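Local coordinates for beta-L-arabinobiosidase (Bacteroides thetaiotaomicron, PDB 5MQR), which hydrolyses glycosidic bonds during the breakdown of complex plant pectin, as a beta-L-arabinobiosidase and possibly also a sialidase, at residues Ile712-Trp721 and Trp753-Val764. Residues are numbered along the deposited sequence; the frame is centred on the assembly and turned at random.
Sequences IGHHIYESRW and WNADAVLARYMV
W753 lays its indole over the backbone of G713: the glycine CA sits over the face of the five-membered ring of W753, 3.9 Å from its centroid, a CH-pi contact in a hollow with no side chain at its floor. W753 CG stands between its own backbone N and carbonyl carbon (chi1 71°), and the CZ2-CH2 edge of the indole thereby points into the face of H714, an edge-to-face pair with planes at 83°. Along the next turns two small bumps fill the groove. The methyl of A757 lies against I716, CB to CB 3.9 Å, while that of A760 presses on the Y717 ring face. The phenol OH of Y717 then donates to the syn side of D756 OD2 at 2.6 Å. Small A757 and A760 face the neighbouring helix where the axes of 712-719 and 754-764 run parallel, 8.8 Å apart, within the MGH1-like glycoside hydrolase domain, consistent with the (alpha/alpha) barrel of that family. At the C-terminal end, R720 reaches across with NH1, 2.8 Å from A760 O; the acceptor lies in the guanidinium plane, yet the donor stands 51° above the carbonyl plane. D1023 of helix 1022-1029 holds both R720 NH2 and W721 NE1. Beside them V764 is the bump: its CG2 packs over the W721 six-membered ring, 3.7 Å from that centroid, and also touches R720 CD at 3.5 Å.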
loop_
_atom_site.group_PDB
_atom_site.type_symbol
_atom_site.label_atom_id
_atom_site.label_comp_id
_atom_site.label_asym_id
_atom_site.label_seq_id
_atom_site.Cartn_x
_atom_site.Cartn_y
_atom_site.Cartn_z
ATOM N N ILE A 712 30.441 22.655 0.623
ATOM C CA ILE A 712 30.479 21.458 1.488
ATOM C C ILE A 712 29.178 21.277 2.274
ATOM O O ILE A 712 28.686 20.156 2.404
ATOM C CB ILE A 712 31.677 21.458 2.466
ATOM C CG1 ILE A 712 33.009 21.410 1.686
ATOM C CG2 ILE A 712 31.580 20.245 3.383
ATOM C CD1 ILE A 712 34.232 21.638 2.533
ATOM N N GLY A 713 28.641 22.374 2.815
ATOM C CA GLY A 713 27.375 22.336 3.562
ATOM C C GLY A 713 26.224 21.707 2.766
ATOM O O GLY A 713 25.551 20.808 3.260
ATOM N N HIS A 714 26.048 22.162 1.518
ATOM C CA HIS A 714 25.124 21.555 0.567
ATOM C C HIS A 714 25.467 20.085 0.304
ATOM O O HIS A 714 24.558 19.253 0.272
ATOM C CB HIS A 714 25.127 22.291 -0.787
ATOM C CG HIS A 714 24.495 23.651 -0.767
ATOM N ND1 HIS A 714 23.306 23.923 -0.124
ATOM C CD2 HIS A 714 24.859 24.804 -1.376
ATOM C CE1 HIS A 714 22.972 25.186 -0.323
ATOM N NE2 HIS A 714 23.902 25.748 -1.075
ATOM N N HIS A 715 26.755 19.773 0.086
ATOM C CA HIS A 715 27.184 18.380 -0.163
ATOM C C HIS A 715 26.732 17.436 0.946
ATOM O O HIS A 715 26.251 16.339 0.677
ATOM C CB HIS A 715 28.701 18.245 -0.359
ATOM C CG HIS A 715 29.220 18.996 -1.545
ATOM N ND1 HIS A 715 30.551 19.307 -1.703
ATOM C CD2 HIS A 715 28.574 19.541 -2.610
ATOM C CE1 HIS A 715 30.706 19.990 -2.828
ATOM N NE2 HIS A 715 29.521 20.140 -3.399
ATOM N N ILE A 716 26.870 17.882 2.187
ATOM C CA ILE A 716 26.508 17.060 3.332
ATOM C C ILE A 716 24.995 16.963 3.463
ATOM O O ILE A 716 24.469 15.879 3.727
ATOM C CB ILE A 716 27.150 17.579 4.628
ATOM C CG1 ILE A 716 28.671 17.471 4.513
ATOM C CG2 ILE A 716 26.649 16.798 5.830
ATOM C CD1 ILE A 716 29.436 18.289 5.526
ATOM N N TYR A 717 24.304 18.086 3.307
ATOM C CA TYR A 717 22.830 18.091 3.416
ATOM C C TYR A 717 22.184 17.183 2.355
ATOM O O TYR A 717 21.191 16.507 2.636
ATOM C CB TYR A 717 22.245 19.503 3.349
ATOM C CG TYR A 717 22.014 20.205 4.697
ATOM C CD1 TYR A 717 23.058 20.768 5.423
ATOM C CD2 TYR A 717 20.716 20.351 5.215
ATOM C CE1 TYR A 717 22.820 21.423 6.621
ATOM C CE2 TYR A 717 20.477 21.002 6.398
ATOM C CZ TYR A 717 21.528 21.530 7.115
ATOM O OH TYR A 717 21.247 22.156 8.321
ATOM N N GLU A 718 22.748 17.154 1.148
ATOM C CA GLU A 718 22.246 16.280 0.103
ATOM C C GLU A 718 22.663 14.839 0.328
ATOM O O GLU A 718 21.834 13.933 0.220
ATOM C CB GLU A 718 22.721 16.713 -1.273
ATOM C CG GLU A 718 21.984 16.050 -2.448
ATOM C CD GLU A 718 20.713 16.790 -2.860
ATOM O OE1 GLU A 718 20.151 17.538 -2.022
ATOM O OE2 GLU A 718 20.282 16.638 -4.031
ATOM N N SER A 719 23.939 14.628 0.616
ATOM C CA SER A 719 24.495 13.287 0.671
ATOM C C SER A 719 24.120 12.514 1.922
ATOM O O SER A 719 24.343 11.308 1.981
ATOM C CB SER A 719 26.008 13.328 0.529
ATOM O OG SER A 719 26.372 13.980 -0.684
ATOM N N ARG A 720 23.553 13.186 2.926
ATOM C CA ARG A 720 23.210 12.510 4.181
ATOM C C ARG A 720 22.134 11.438 3.990
ATOM O O ARG A 720 21.987 10.584 4.856
ATOM C CB ARG A 720 22.807 13.505 5.270
ATOM C CG ARG A 720 21.481 14.217 5.021
ATOM C CD ARG A 720 21.241 15.305 6.056
ATOM N NE ARG A 720 20.132 16.185 5.667
ATOM C CZ ARG A 720 19.371 16.889 6.512
ATOM N NH1 ARG A 720 19.555 16.802 7.824
ATOM N NH2 ARG A 720 18.390 17.666 6.040
ATOM N N TRP A 721 21.414 11.483 2.859
ATOM C CA TRP A 721 20.348 10.527 2.537
ATOM C C TRP A 721 20.807 9.249 1.860
ATOM O O TRP A 721 20.013 8.318 1.703
ATOM C CB TRP A 721 19.253 11.209 1.692
ATOM C CG TRP A 721 18.679 12.372 2.401
ATOM C CD1 TRP A 721 18.956 13.686 2.160
ATOM C CD2 TRP A 721 17.783 12.350 3.519
ATOM N NE1 TRP A 721 18.267 14.480 3.032
ATOM C CE2 TRP A 721 17.547 13.686 3.888
ATOM C CE3 TRP A 721 17.154 11.330 4.247
ATOM C CZ2 TRP A 721 16.719 14.035 4.944
ATOM C CZ3 TRP A 721 16.327 11.677 5.300
ATOM C CH2 TRP A 721 16.112 13.032 5.638
ATOM N N TRP A 753 29.343 26.502 6.989
ATOM C CA TRP A 753 28.318 26.054 7.947
ATOM C C TRP A 753 28.461 24.577 8.251
ATOM O O TRP A 753 27.498 23.899 8.573
ATOM C CB TRP A 753 26.892 26.445 7.533
ATOM C CG TRP A 753 26.224 25.767 6.373
ATOM C CD1 TRP A 753 25.406 24.709 6.437
ATOM C CD2 TRP A 753 26.257 26.160 4.994
ATOM N NE1 TRP A 753 24.938 24.383 5.201
ATOM C CE2 TRP A 753 25.434 25.271 4.292
ATOM C CE3 TRP A 753 26.884 27.186 4.291
ATOM C CZ2 TRP A 753 25.237 25.355 2.916
ATOM C CZ3 TRP A 753 26.685 27.275 2.921
ATOM C CH2 TRP A 753 25.879 26.362 2.246
ATOM N N ASN A 754 29.696 24.095 8.271
ATOM C CA ASN A 754 29.929 22.654 8.322
ATOM C C ASN A 754 29.629 21.974 9.636
ATOM O O ASN A 754 29.300 20.782 9.629
ATOM C CB ASN A 754 31.344 22.320 7.888
ATOM C CG ASN A 754 31.577 22.625 6.428
ATOM O OD1 ASN A 754 30.637 22.688 5.614
ATOM N ND2 ASN A 754 32.830 22.862 6.089
ATOM N N ALA A 755 29.731 22.695 10.748
ATOM C CA ALA A 755 29.337 22.078 12.010
ATOM C C ALA A 755 27.833 21.857 12.020
ATOM O O ALA A 755 27.376 20.781 12.390
ATOM C CB ALA A 755 29.778 22.888 13.205
ATOM N N ASP A 756 27.066 22.845 11.569
ATOM C CA ASP A 756 25.611 22.638 11.355
ATOM C C ASP A 756 25.328 21.475 10.434
ATOM O O ASP A 756 24.452 20.699 10.728
ATOM C CB ASP A 756 24.926 23.889 10.818
ATOM C CG ASP A 756 23.529 23.640 10.336
ATOM O OD1 ASP A 756 22.587 23.736 11.158
ATOM O OD2 ASP A 756 23.387 23.374 9.116
ATOM N N ALA A 757 26.058 21.369 9.327
ATOM C CA ALA A 757 25.865 20.273 8.382
ATOM C C ALA A 757 26.205 18.891 8.963
ATOM O O ALA A 757 25.500 17.937 8.686
ATOM C CB ALA A 757 26.638 20.521 7.084
ATOM N N VAL A 758 27.262 18.787 9.762
ATOM C CA VAL A 758 27.599 17.526 10.420
ATOM C C VAL A 758 26.527 17.110 11.444
ATOM O O VAL A 758 26.167 15.926 11.497
ATOM C CB VAL A 758 29.013 17.553 11.050
ATOM C CG1 VAL A 758 29.222 16.387 12.018
ATOM C CG2 VAL A 758 30.046 17.501 9.950
ATOM N N LEU A 759 26.018 18.044 12.241
ATOM C CA LEU A 759 24.887 17.733 13.094
ATOM C C LEU A 759 23.637 17.328 12.245
ATOM O O LEU A 759 22.948 16.355 12.592
ATOM C CB LEU A 759 24.581 18.884 14.046
ATOM C CG LEU A 759 23.422 18.651 15.024
ATOM C CD1 LEU A 759 23.718 17.463 15.930
ATOM C CD2 LEU A 759 23.138 19.905 15.837
ATOM N N ALA A 760 23.383 18.020 11.126
ATOM C CA ALA A 760 22.265 17.652 10.228
ATOM C C ALA A 760 22.390 16.203 9.717
ATOM O O ALA A 760 21.387 15.500 9.567
ATOM C CB ALA A 760 22.186 18.604 9.048
ATOM N N ARG A 761 23.628 15.769 9.451
ATOM C CA ARG A 761 23.867 14.403 9.041
ATOM C C ARG A 761 23.484 13.459 10.148
ATOM O O ARG A 761 22.777 12.494 9.895
ATOM C CB ARG A 761 25.314 14.142 8.647
ATOM C CG ARG A 761 25.453 12.849 7.864
ATOM C CD ARG A 761 26.801 12.213 8.030
ATOM N NE ARG A 761 26.802 10.897 7.410
ATOM C CZ ARG A 761 27.860 10.104 7.310
ATOM N NH1 ARG A 761 29.033 10.474 7.781
ATOM N NH2 ARG A 761 27.734 8.924 6.719
ATOM N N TYR A 762 23.964 13.734 11.357
ATOM C CA TYR A 762 23.613 12.945 12.532
ATOM C C TYR A 762 22.099 12.828 12.763
ATOM O O TYR A 762 21.610 11.752 13.076
ATOM C CB TYR A 762 24.334 13.459 13.799
ATOM C CG TYR A 762 23.823 12.814 15.056
ATOM C CD1 TYR A 762 24.137 11.489 15.350
ATOM C CD2 TYR A 762 22.974 13.513 15.938
ATOM C CE1 TYR A 762 23.623 10.863 16.498
ATOM C CE2 TYR A 762 22.473 12.911 17.083
ATOM C CZ TYR A 762 22.805 11.584 17.356
ATOM O OH TYR A 762 22.332 10.988 18.478
HETATM N N MSE A 763 21.367 13.908 12.572
HETATM C CA MSE A 763 19.906 13.894 12.697
HETATM C C MSE A 763 19.189 13.000 11.698
HETATM O O MSE A 763 18.047 12.622 11.926
HETATM C CB MSE A 763 19.339 15.309 12.574
HETATM C CG MSE A 763 19.569 16.121 13.853
HETATM SE SE MSE A 763 19.163 18.052 13.526
HETATM C CE MSE A 763 17.555 18.098 14.622
ATOM N N VAL A 764 19.817 12.709 10.567
ATOM C CA VAL A 764 19.328 11.692 9.652
ATOM C C VAL A 764 19.827 10.306 10.048
ATOM O O VAL A 764 19.015 9.402 10.223
ATOM C CB VAL A 764 19.690 11.996 8.191
ATOM C CG1 VAL A 764 19.405 10.813 7.271
ATOM C CG2 VAL A 764 18.915 13.213 7.727
HETATM O O HOH W 1 24.136 10.077 6.459
#